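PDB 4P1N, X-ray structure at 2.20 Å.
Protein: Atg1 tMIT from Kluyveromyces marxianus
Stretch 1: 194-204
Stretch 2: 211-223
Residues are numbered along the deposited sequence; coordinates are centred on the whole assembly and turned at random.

Stretch 1 194-204: DISRNAARLEM
Stretch 2 (211-223) TCELAYATSLWML

Two helical segments of one Atg1 tMIT chain, 194-204 and 211-223, pack nearly antiparallel: their N-to-C directions differ by 160° (signed crossing angle -160°), and their axes approach to 8.4 Å. Backbone torsions are helical throughout, near -60/-45, relaxing to -77/-15 at Met-204, and hydrogen bonds from backbone N to the O four residues earlier run along both. The register is set by Ala-199 CA lying 5.0 Å from Cys-212 CA and Ser-196 CA lying 5.4 Å from Tyr-216 CA; these paired positions carry small side chains at Ser-196, Ala-199 and Cys-212, with Tyr-216 the exception. The contact buries 560 Å², both sides summed.

Apolar packing centres on Ile-195 (chi1 m, chi2 t), whose CA-to-CB bond points toward the second helix and whose side chain is a knob in a hole formed by Ala-215, Thr-218, Ser-219 and Met-222. Its CG2 lies 3.6 Å from Ala-215 CB, and its CD1 reaches to 4.0 Å from Met-222 SD (Met-222 m, t, p) and 4.1 Å from Thr-218 CG2. One turn on, the methyls Ala-199 CB and Ala-215 CB meet at 3.7 Å. At the far end Leu-202 (chi1 -150°, chi2 95°), partly exposed, places CD2 3.7 Å from Cys-212 SG and 3.9 Å from Thr-211 CG2. The buried Cys-212 (m) also sets its SG 3.7 Å from Glu-203 N.

The aromatic contact is made by Tyr-216 (chi1 m, chi2 -53°), which starts with CA-to-CB directed away from the first helix, yet its ring end returns to sit among Ser-196, Ala-199, Ala-200 and Glu-203. Ala-199 CB lies over one ring face in a CH-pi contact, 4.0 Å from the Tyr-216 ring centroid and 22° off the normal; a short methyl fits this space. Ser-196 OG lies at the ring edge, 3.6 Å from Tyr-216 CD1. Ala-200 CA approaches Tyr-216 OH to 3.4 Å.

Two hydrogen bonds cross between the helices. Tyr-216 OH donates to Glu-203 OE2 at 2.8 Å, giving the buried carboxylate a polar partner; Glu-203 is extended to reach it (chi1 -157°, chi2 -169°, chi3 137°) and has further hydrogen bonds elsewhere in the structure. Ser-196 OG (chi1 -83°) donates to Ser-219 OG (chi1 -64°) at 2.8 Å, a pairing of short polar side chains that suits a buried, close-packed site.

Within the first helix, Arg-197 (t, t, p), whose CA-to-CB bond points away from the second helix, forms a salt bridge from NH1 to Asp-194 OD1 at 2.6 Å, while in the second Thr-218 (m) turns OG1 back to donate to Leu-214 O at 2.7 Å. Arg-201 is modelled only to CB.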

# COMPACT_ATOMS: atom_id res chain seq x y z
N ASP B 194 13.87 7.92 -20.98
CA ASP B 194 13.08 7.16 -21.96
C ASP B 194 11.59 7.41 -21.81
O ASP B 194 10.89 7.60 -22.78
CB ASP B 194 13.27 5.65 -21.81
CG ASP B 194 14.63 5.18 -22.22
OD1 ASP B 194 15.33 5.86 -23.00
OD2 ASP B 194 14.99 4.09 -21.76
N ILE B 195 11.09 7.36 -20.58
CA ILE B 195 9.68 7.59 -20.33
C ILE B 195 9.24 8.98 -20.79
O ILE B 195 8.19 9.11 -21.42
CB ILE B 195 9.30 7.42 -18.85
CG1 ILE B 195 9.42 5.94 -18.44
CG2 ILE B 195 7.86 7.88 -18.62
CD1 ILE B 195 9.47 5.73 -16.94
N SER B 196 10.05 10.02 -20.49
CA SER B 196 9.72 11.38 -20.93
C SER B 196 9.87 11.57 -22.46
O SER B 196 9.10 12.32 -23.08
CB SER B 196 10.54 12.43 -20.19
OG SER B 196 9.92 12.74 -18.92
N ARG B 197 10.87 10.91 -23.05
CA ARG B 197 11.06 10.95 -24.47
C ARG B 197 9.85 10.32 -25.16
O ARG B 197 9.31 10.92 -26.06
CB ARG B 197 12.34 10.22 -24.88
CG ARG B 197 12.62 10.28 -26.37
CD ARG B 197 13.78 9.39 -26.76
NE ARG B 197 13.37 7.99 -26.77
CZ ARG B 197 13.89 7.02 -26.01
NH1 ARG B 197 14.89 7.26 -25.17
NH2 ARG B 197 13.40 5.79 -26.10
N ASN B 198 9.46 9.12 -24.74
CA ASN B 198 8.23 8.50 -25.23
C ASN B 198 6.96 9.35 -24.99
O ASN B 198 6.05 9.36 -25.81
CB ASN B 198 8.01 7.12 -24.57
CG ASN B 198 8.93 6.02 -25.11
OD1 ASN B 198 9.10 5.00 -24.45
ND2 ASN B 198 9.49 6.20 -26.27
N ALA B 199 6.85 10.01 -23.83
CA ALA B 199 5.68 10.86 -23.56
C ALA B 199 5.55 12.03 -24.54
O ALA B 199 4.44 12.38 -24.95
CB ALA B 199 5.72 11.38 -22.14
N ALA B 200 6.68 12.63 -24.90
CA ALA B 200 6.74 13.75 -25.80
C ALA B 200 6.41 13.37 -27.26
O ALA B 200 5.70 14.13 -27.95
CB ALA B 200 8.11 14.40 -25.72
N ARG B 201 6.93 12.23 -27.73
CA ARG B 201 6.53 11.69 -29.04
C ARG B 201 5.03 11.40 -29.04
O ARG B 201 4.32 11.75 -29.98
CB ARG B 201 7.32 10.42 -29.37
N LEU B 202 4.55 10.82 -27.95
CA LEU B 202 3.12 10.57 -27.81
C LEU B 202 2.33 11.89 -27.89
O LEU B 202 1.37 12.02 -28.67
CB LEU B 202 2.81 9.89 -26.48
CG LEU B 202 1.60 8.98 -26.52
CD1 LEU B 202 2.07 7.55 -26.78
CD2 LEU B 202 0.81 9.01 -25.23
N GLU B 203 2.76 12.86 -27.09
CA GLU B 203 2.10 14.15 -27.01
C GLU B 203 1.97 14.77 -28.40
O GLU B 203 0.92 15.31 -28.74
CB GLU B 203 2.85 15.10 -26.05
CG GLU B 203 1.97 16.21 -25.49
CD GLU B 203 2.74 17.32 -24.76
OE1 GLU B 203 2.39 18.49 -24.98
OE2 GLU B 203 3.67 17.04 -23.96
N MET B 204 3.02 14.68 -29.22
CA MET B 204 2.99 15.26 -30.57
C MET B 204 2.18 14.44 -31.59
O MET B 204 1.81 14.96 -32.63
CB MET B 204 4.38 15.63 -31.10
CG MET B 204 5.43 14.55 -31.17
SD MET B 204 7.09 15.29 -31.25
CE MET B 204 7.11 15.85 -32.95
N THR B 211 -2.25 10.21 -20.17
CA THR B 211 -1.17 9.24 -20.33
C THR B 211 0.15 9.98 -20.31
O THR B 211 1.06 9.62 -19.57
CB THR B 211 -1.35 8.42 -21.63
OG1 THR B 211 -2.61 7.73 -21.57
CG2 THR B 211 -0.26 7.42 -21.84
N CYS B 212 0.23 11.06 -21.08
CA CYS B 212 1.43 11.88 -21.14
C CYS B 212 1.76 12.50 -19.79
O CYS B 212 2.93 12.54 -19.42
CB CYS B 212 1.28 12.99 -22.15
SG CYS B 212 1.03 12.39 -23.82
N GLU B 213 0.73 12.95 -19.06
CA GLU B 213 0.91 13.62 -17.77
C GLU B 213 1.51 12.70 -16.73
O GLU B 213 2.42 13.07 -16.00
CB GLU B 213 -0.42 14.16 -17.21
CG GLU B 213 -0.33 14.63 -15.75
CD GLU B 213 -1.56 15.40 -15.25
OE1 GLU B 213 -2.59 15.41 -15.94
OE2 GLU B 213 -1.47 16.00 -14.14
N LEU B 214 0.99 11.48 -16.68
CA LEU B 214 1.48 10.49 -15.75
C LEU B 214 2.89 10.07 -16.07
O LEU B 214 3.69 9.88 -15.16
CB LEU B 214 0.55 9.29 -15.75
CG LEU B 214 0.82 8.39 -14.55
CD1 LEU B 214 -0.42 8.37 -13.65
CD2 LEU B 214 1.21 7.00 -15.02
N ALA B 215 3.22 9.94 -17.36
CA ALA B 215 4.58 9.63 -17.75
C ALA B 215 5.57 10.70 -17.29
O ALA B 215 6.55 10.40 -16.61
CB ALA B 215 4.69 9.38 -19.24
N TYR B 216 5.32 11.97 -17.60
CA TYR B 216 6.23 13.02 -17.13
C TYR B 216 6.35 12.98 -15.60
O TYR B 216 7.43 13.11 -15.07
CB TYR B 216 5.77 14.40 -17.55
CG TYR B 216 5.78 14.68 -19.03
CD1 TYR B 216 6.93 14.48 -19.78
CD2 TYR B 216 4.67 15.21 -19.66
CE1 TYR B 216 6.95 14.75 -21.12
CE2 TYR B 216 4.69 15.50 -21.01
CZ TYR B 216 5.83 15.26 -21.74
OH TYR B 216 5.86 15.54 -23.07
N ALA B 217 5.23 12.83 -14.90
CA ALA B 217 5.26 12.85 -13.44
C ALA B 217 6.12 11.67 -12.94
O ALA B 217 6.91 11.79 -11.97
CB ALA B 217 3.83 12.78 -12.87
N THR B 218 5.97 10.53 -13.62
CA THR B 218 6.78 9.35 -13.30
C THR B 218 8.27 9.60 -13.47
O THR B 218 9.04 9.28 -12.54
CB THR B 218 6.36 8.13 -14.12
OG1 THR B 218 4.97 7.88 -13.87
CG2 THR B 218 7.22 6.91 -13.76
N SER B 219 8.68 10.21 -14.58
CA SER B 219 10.08 10.59 -14.78
C SER B 219 10.58 11.51 -13.71
O SER B 219 11.73 11.45 -13.32
CB SER B 219 10.30 11.32 -16.09
OG SER B 219 10.03 10.51 -17.20
N LEU B 220 9.73 12.43 -13.27
CA LEU B 220 10.14 13.39 -12.29
C LEU B 220 10.30 12.73 -10.94
O LEU B 220 11.26 12.98 -10.25
CB LEU B 220 9.11 14.52 -12.17
CG LEU B 220 9.15 15.51 -13.32
CD1 LEU B 220 7.93 16.41 -13.19
CD2 LEU B 220 10.43 16.34 -13.32
N TRP B 221 9.35 11.87 -10.55
CA TRP B 221 9.53 11.13 -9.30
C TRP B 221 10.85 10.39 -9.31
O TRP B 221 11.58 10.43 -8.34
CB TRP B 221 8.42 10.14 -9.06
CG TRP B 221 7.10 10.73 -8.77
CD1 TRP B 221 5.94 10.48 -9.46
CD2 TRP B 221 6.76 11.62 -7.70
NE1 TRP B 221 4.90 11.16 -8.87
CE2 TRP B 221 5.38 11.86 -7.79
CE3 TRP B 221 7.47 12.19 -6.65
CZ2 TRP B 221 4.70 12.66 -6.91
CZ3 TRP B 221 6.80 13.01 -5.76
CH2 TRP B 221 5.43 13.24 -5.89
N MET B 222 11.16 9.74 -10.42
CA MET B 222 12.40 8.95 -10.56
C MET B 222 13.64 9.76 -10.39
O MET B 222 14.51 9.40 -9.62
CB MET B 222 12.45 8.23 -11.91
CG MET B 222 11.37 7.15 -11.99
SD MET B 222 11.47 6.20 -13.52
CE MET B 222 12.94 5.27 -13.29
N LEU B 223 13.71 10.89 -11.10
CA LEU B 223 14.88 11.76 -11.01
C LEU B 223 15.01 12.46 -9.67
O LEU B 223 16.13 12.77 -9.24
CB LEU B 223 14.87 12.80 -12.15
CG LEU B 223 15.00 12.29 -13.57
CD1 LEU B 223 14.81 13.42 -14.58
CD2 LEU B 223 16.35 11.63 -13.76